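Local coordinates for protein Epf (Streptococcus pyogenes, PDB 4ES8) that serves as a cell-surface adhesin, attaching the bacterium to host cells through an N-terminal domain that contains a carbohydrate-binding module, at residues Lys152-Lys158 and Ile176-Lys182. Sequence-based numbering, arbitrary orientation.
Sequences KYASNVK and ISFRTLK. With NA (sodium ion), chain F.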
ATOM      1  N   LYS A 152       3.884  -7.716  10.685  1.00  9.59           N
ATOM      2  CA  LYS A 152       2.939  -6.926  11.477  1.00 10.76           C
ATOM      3  C   LYS A 152       2.196  -5.927  10.595  1.00 13.75           C
ATOM      4  O   LYS A 152       1.115  -5.457  10.984  1.00 14.98           O
ATOM      5  CB  LYS A 152       3.690  -6.103  12.559  1.00 12.92           C
ATOM      6  CG  LYS A 152       4.399  -6.909  13.633  1.00 21.54           C
ATOM      7  CD  LYS A 152       5.189  -5.941  14.515  1.00 32.31           C
ATOM      8  CE  LYS A 152       6.064  -6.636  15.530  1.00 47.99           C
ATOM      9  NZ  LYS A 152       6.839  -5.660  16.339  1.00 57.79           N
ATOM     10  N   TYR A 153       2.767  -5.578   9.410  0.50  9.46           N
ATOM     11  CA  TYR A 153       2.204  -4.519   8.555  0.62  9.47           C
ATOM     12  C   TYR A 153       1.639  -5.004   7.233  0.50 12.42           C
ATOM     13  O   TYR A 153       0.731  -4.363   6.697  0.50 12.07           O
ATOM     14  CB  TYR A 153       3.275  -3.447   8.276  0.62 10.12           C
ATOM     15  CG  TYR A 153       4.021  -3.031   9.526  0.62 11.36           C
ATOM     16  CD1 TYR A 153       3.394  -2.283  10.523  0.62 13.11           C
ATOM     17  CD2 TYR A 153       5.336  -3.425   9.737  0.62 11.95           C
ATOM     18  CE1 TYR A 153       4.070  -1.915  11.684  0.62 14.44           C
ATOM     19  CE2 TYR A 153       6.021  -3.071  10.901  0.62 13.63           C
ATOM     20  CZ  TYR A 153       5.381  -2.320  11.875  0.62 19.31           C
ATOM     21  OH  TYR A 153       6.053  -1.955  13.017  0.62 21.68           O
ATOM     22  N   ALA A 154       2.178  -6.098   6.684  1.00  9.71           N
ATOM     23  CA  ALA A 154       1.746  -6.568   5.396  1.00  9.65           C
ATOM     24  C   ALA A 154       1.666  -8.063   5.349  1.00 12.68           C
ATOM     25  O   ALA A 154       2.456  -8.767   6.002  1.00 11.49           O
ATOM     26  CB  ALA A 154       2.757  -6.091   4.346  1.00 11.22           C
ATOM     27  N   SER A 155       0.703  -8.539   4.562  1.00  9.29           N
ATOM     28  CA  SER A 155       0.596  -9.943   4.221  1.00  9.29           C
ATOM     29  C   SER A 155       0.740 -10.119   2.709  1.00 11.47           C
ATOM     30  O   SER A 155       0.642  -9.146   1.921  1.00  9.46           O
ATOM     31  CB  SER A 155      -0.730 -10.528   4.690  1.00 11.60           C
ATOM     32  OG  SER A 155      -1.788  -9.986   3.924  1.00 12.23           O
ATOM     33  N   ASN A 156       0.999 -11.374   2.290  1.00 10.88           N
ATOM     34  CA  ASN A 156       1.031 -11.740   0.871  1.00  9.87           C
ATOM     35  C   ASN A 156       2.049 -10.911   0.077  1.00 10.50           C
ATOM     36  O   ASN A 156       1.789 -10.566  -1.088  1.00 12.62           O
ATOM     37  CB  ASN A 156      -0.378 -11.573   0.262  1.00 13.57           C
ATOM     38  CG  ASN A 156      -1.457 -12.291   1.055  1.00 42.68           C
ATOM     39  OD1 ASN A 156      -1.492 -13.515   1.125  1.00 37.70           O
ATOM     40  ND2 ASN A 156      -2.348 -11.550   1.693  1.00 41.70           N
ATOM     41  N   VAL A 157       3.210 -10.591   0.684  1.00  8.09           N
ATOM     42  CA  VAL A 157       4.227  -9.798  -0.043  1.00  8.29           C
ATOM     43  C   VAL A 157       4.799 -10.634  -1.164  1.00 12.44           C
ATOM     44  O   VAL A 157       5.151 -11.810  -0.951  1.00 11.56           O
ATOM     45  CB  VAL A 157       5.339  -9.290   0.890  1.00 10.30           C
ATOM     46  CG1 VAL A 157       6.376  -8.471   0.105  1.00 10.98           C
ATOM     47  CG2 VAL A 157       4.753  -8.477   2.046  1.00  9.92           C
ATOM     48  N   LYS A 158       4.885 -10.047  -2.367  1.00 10.07           N
ATOM     49  CA  LYS A 158       5.401 -10.781  -3.515  1.00  9.48           C
ATOM     50  C   LYS A 158       6.164  -9.853  -4.436  1.00 10.93           C
ATOM     51  O   LYS A 158       5.612  -8.846  -4.891  1.00 11.25           O
ATOM     52  CB  LYS A 158       4.254 -11.474  -4.294  1.00 11.46           C
ATOM     53  CG  LYS A 158       4.670 -12.187  -5.592  1.00 13.58           C
ATOM     54  CD  LYS A 158       3.470 -12.833  -6.301  1.00 13.20           C
ATOM     55  CE  LYS A 158       3.834 -13.501  -7.622  1.00 12.75           C
ATOM     56  NZ  LYS A 158       2.632 -14.130  -8.245  1.00 14.30           N
ATOM     57  N   ILE A 176       6.314  -4.978  -6.642  1.00  6.67           N
ATOM     58  CA  ILE A 176       6.058  -5.633  -5.359  0.50  5.43           C
ATOM     59  C   ILE A 176       4.613  -5.429  -5.013  1.00 11.42           C
ATOM     60  O   ILE A 176       4.151  -4.288  -5.041  1.00 12.28           O
ATOM     61  CB  ILE A 176       6.974  -5.115  -4.226  0.50  5.89           C
ATOM     62  CG1 ILE A 176       8.469  -5.301  -4.583  0.50  4.03           C
ATOM     63  CG2 ILE A 176       6.617  -5.792  -2.873  0.50  7.34           C
ATOM     64  CD1 ILE A 176       9.472  -4.670  -3.594  0.50  3.44           C
ATOM     65  N   SER A 177       3.884  -6.516  -4.712  1.00  9.21           N
ATOM     66  CA  SER A 177       2.485  -6.367  -4.328  0.50  8.25           C
ATOM     67  C   SER A 177       2.322  -6.874  -2.898  1.00 11.65           C
ATOM     68  O   SER A 177       3.105  -7.718  -2.453  1.00 11.29           O
ATOM     69  CB  SER A 177       1.564  -7.111  -5.290  0.50 10.80           C
ATOM     70  OG  SER A 177       1.851  -8.497  -5.359  0.50  7.47           O
ATOM     71  N   PHE A 178       1.343  -6.325  -2.170  1.00  8.09           N
ATOM     72  CA  PHE A 178       1.102  -6.744  -0.798  1.00  7.86           C
ATOM     73  C   PHE A 178      -0.276  -6.300  -0.383  1.00 10.60           C
ATOM     74  O   PHE A 178      -0.872  -5.424  -1.016  1.00 10.67           O
ATOM     75  CB  PHE A 178       2.156  -6.192   0.186  1.00  8.90           C
ATOM     76  CG  PHE A 178       2.111  -4.696   0.363  1.00  8.55           C
ATOM     77  CD1 PHE A 178       2.670  -3.846  -0.590  1.00 10.23           C
ATOM     78  CD2 PHE A 178       1.491  -4.129   1.472  1.00  9.05           C
ATOM     79  CE1 PHE A 178       2.607  -2.456  -0.433  1.00 11.39           C
ATOM     80  CE2 PHE A 178       1.440  -2.739   1.631  1.00 10.96           C
ATOM     81  CZ  PHE A 178       2.003  -1.914   0.680  1.00  9.66           C
ATOM     82  N   ARG A 179      -0.745  -6.870   0.717  1.00  6.69           N
ATOM     83  CA  ARG A 179      -2.013  -6.475   1.340  1.00  6.55           C
ATOM     84  C   ARG A 179      -1.719  -5.866   2.702  1.00 10.20           C
ATOM     85  O   ARG A 179      -0.921  -6.426   3.470  1.00 10.08           O
ATOM     86  CB  ARG A 179      -2.935  -7.710   1.499  1.00  7.37           C
ATOM     87  CG  ARG A 179      -4.252  -7.411   2.196  1.00 10.42           C
ATOM     88  CD  ARG A 179      -5.224  -8.590   2.076  1.00 12.06           C
ATOM     89  NE  ARG A 179      -5.799  -8.601   0.727  1.00 11.71           N
ATOM     90  CZ  ARG A 179      -6.681  -9.490   0.278  1.00 22.11           C
ATOM     91  NH1 ARG A 179      -7.095 -10.481   1.061  1.00 17.67           N
ATOM     92  NH2 ARG A 179      -7.159  -9.391  -0.955  1.00 14.79           N
ATOM     93  N   THR A 180      -2.363  -4.731   3.042  1.00  6.93           N
ATOM     94  CA  THR A 180      -2.117  -4.148   4.366  1.00  6.49           C
ATOM     95  C   THR A 180      -2.865  -4.868   5.506  1.00  9.59           C
ATOM     96  O   THR A 180      -4.005  -5.344   5.331  1.00  8.94           O
ATOM     97  CB  THR A 180      -2.571  -2.710   4.376  1.00  9.44           C
ATOM     98  OG1 THR A 180      -3.951  -2.663   3.941  1.00  9.35           O
ATOM     99  CG2 THR A 180      -1.681  -1.822   3.511  1.00  8.69           C
ATOM    100  N   LEU A 181      -2.233  -4.885   6.686  1.00  8.76           N
ATOM    101  CA  LEU A 181      -2.837  -5.434   7.912  1.00  9.64           C
ATOM    102  C   LEU A 181      -3.348  -4.305   8.812  1.00 14.30           C
ATOM    103  O   LEU A 181      -4.079  -4.565   9.784  1.00 15.90           O
ATOM    104  CB  LEU A 181      -1.816  -6.316   8.677  1.00 10.27           C
ATOM    105  CG  LEU A 181      -1.389  -7.576   7.919  1.00 13.07           C
ATOM    106  CD1 LEU A 181      -0.305  -8.329   8.653  1.00 13.02           C
ATOM    107  CD2 LEU A 181      -2.591  -8.508   7.578  1.00 16.68           C
ATOM    108  N   LYS A 182      -2.913  -3.063   8.542  1.00 11.04           N
ATOM    109  CA  LYS A 182      -3.278  -1.880   9.318  1.00 11.69           C
ATOM    110  C   LYS A 182      -3.680  -0.731   8.411  1.00 13.70           C
ATOM    111  O   LYS A 182      -3.366  -0.758   7.226  1.00 12.91           O
ATOM    112  CB  LYS A 182      -2.061  -1.393  10.152  1.00 13.67           C
ATOM    113  CG  LYS A 182      -1.465  -2.400  11.136  1.00 24.17           C
ATOM    114  CD  LYS A 182      -0.298  -1.786  11.903  1.00 31.09           C
ATOM    115  CE  LYS A 182       0.183  -2.688  13.017  1.00 46.80           C
ATOM    116  NZ  LYS A 182       1.030  -1.952  13.990  1.00 58.14           N
TER
HETATM  117 NA    NA F 504       6.701 -14.053  -1.953  1.00 47.83          NA
HETATM  118  O   HOH W   1      -0.620  -2.032   7.234  1.00 23.16           O
HETATM  119  O   HOH W   2       0.711 -10.171  -3.409  1.00 21.44           O
HETATM  120  O   HOH W   3       3.874  -8.599  -7.216  1.00 14.25           O
HETATM  121  O   HOH W   4       8.207 -13.254  -0.486  1.00 39.30           O
HETATM  122  O   HOH W   5       8.504 -12.699  -3.844  1.00 19.83           O
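Ser155 and Arg179 form an antiparallel hydrogen-bonded pair that shows how an edge strand absorbs a bulge without losing its grip. Ser155 N hydrogen-bonds to Arg179 O at 2.9 Å, and Arg179 N returns to Ser155 O with an N-H...O angle of 173°. Lys158 and Ser177 repeat the pattern, but the register has slipped by one: Asn156, with positive phi (57°), and Val157 together stand opposite Phe178, a beta bulge.

The tight part lies on the inner side, where Ala154 CB meets Phe178 CD2 obliquely at 3.7 Å. With CG1 of Val157 anti to its backbone N (chi1 -180°), that methyl meets Ile176 CG2 and CG2 meets Phe178 CB. Ile133 of strand 127-135, in the other sheet of the sandwich, closes over Ala154 and Phe178.

The outer side is looser and wetter. Ser155 OG sits 3.5 Å from Arg179 CB; the guanidinium of Arg179 runs on to a salt bridge with Asp113. In one of two Ser177 conformers, water 2 donates to Asn156 O and Ser177 OG, which donates to water 3. Beyond the strand, Leu181 N hydrogen-bonds to Tyr153 O at 3.0 Å, and Lys182 passes obliquely by one Tyr153 conformer, Lys182 NZ 3.8 Å from Tyr153 CE1.

Beside the bulge, Val157 O ligates sodium at a long 2.9 Å, with two waters. Backbone bonds flank the bulge, apolar packing seals one face and water bridges the other, consistent with an edge strand dry on one face only.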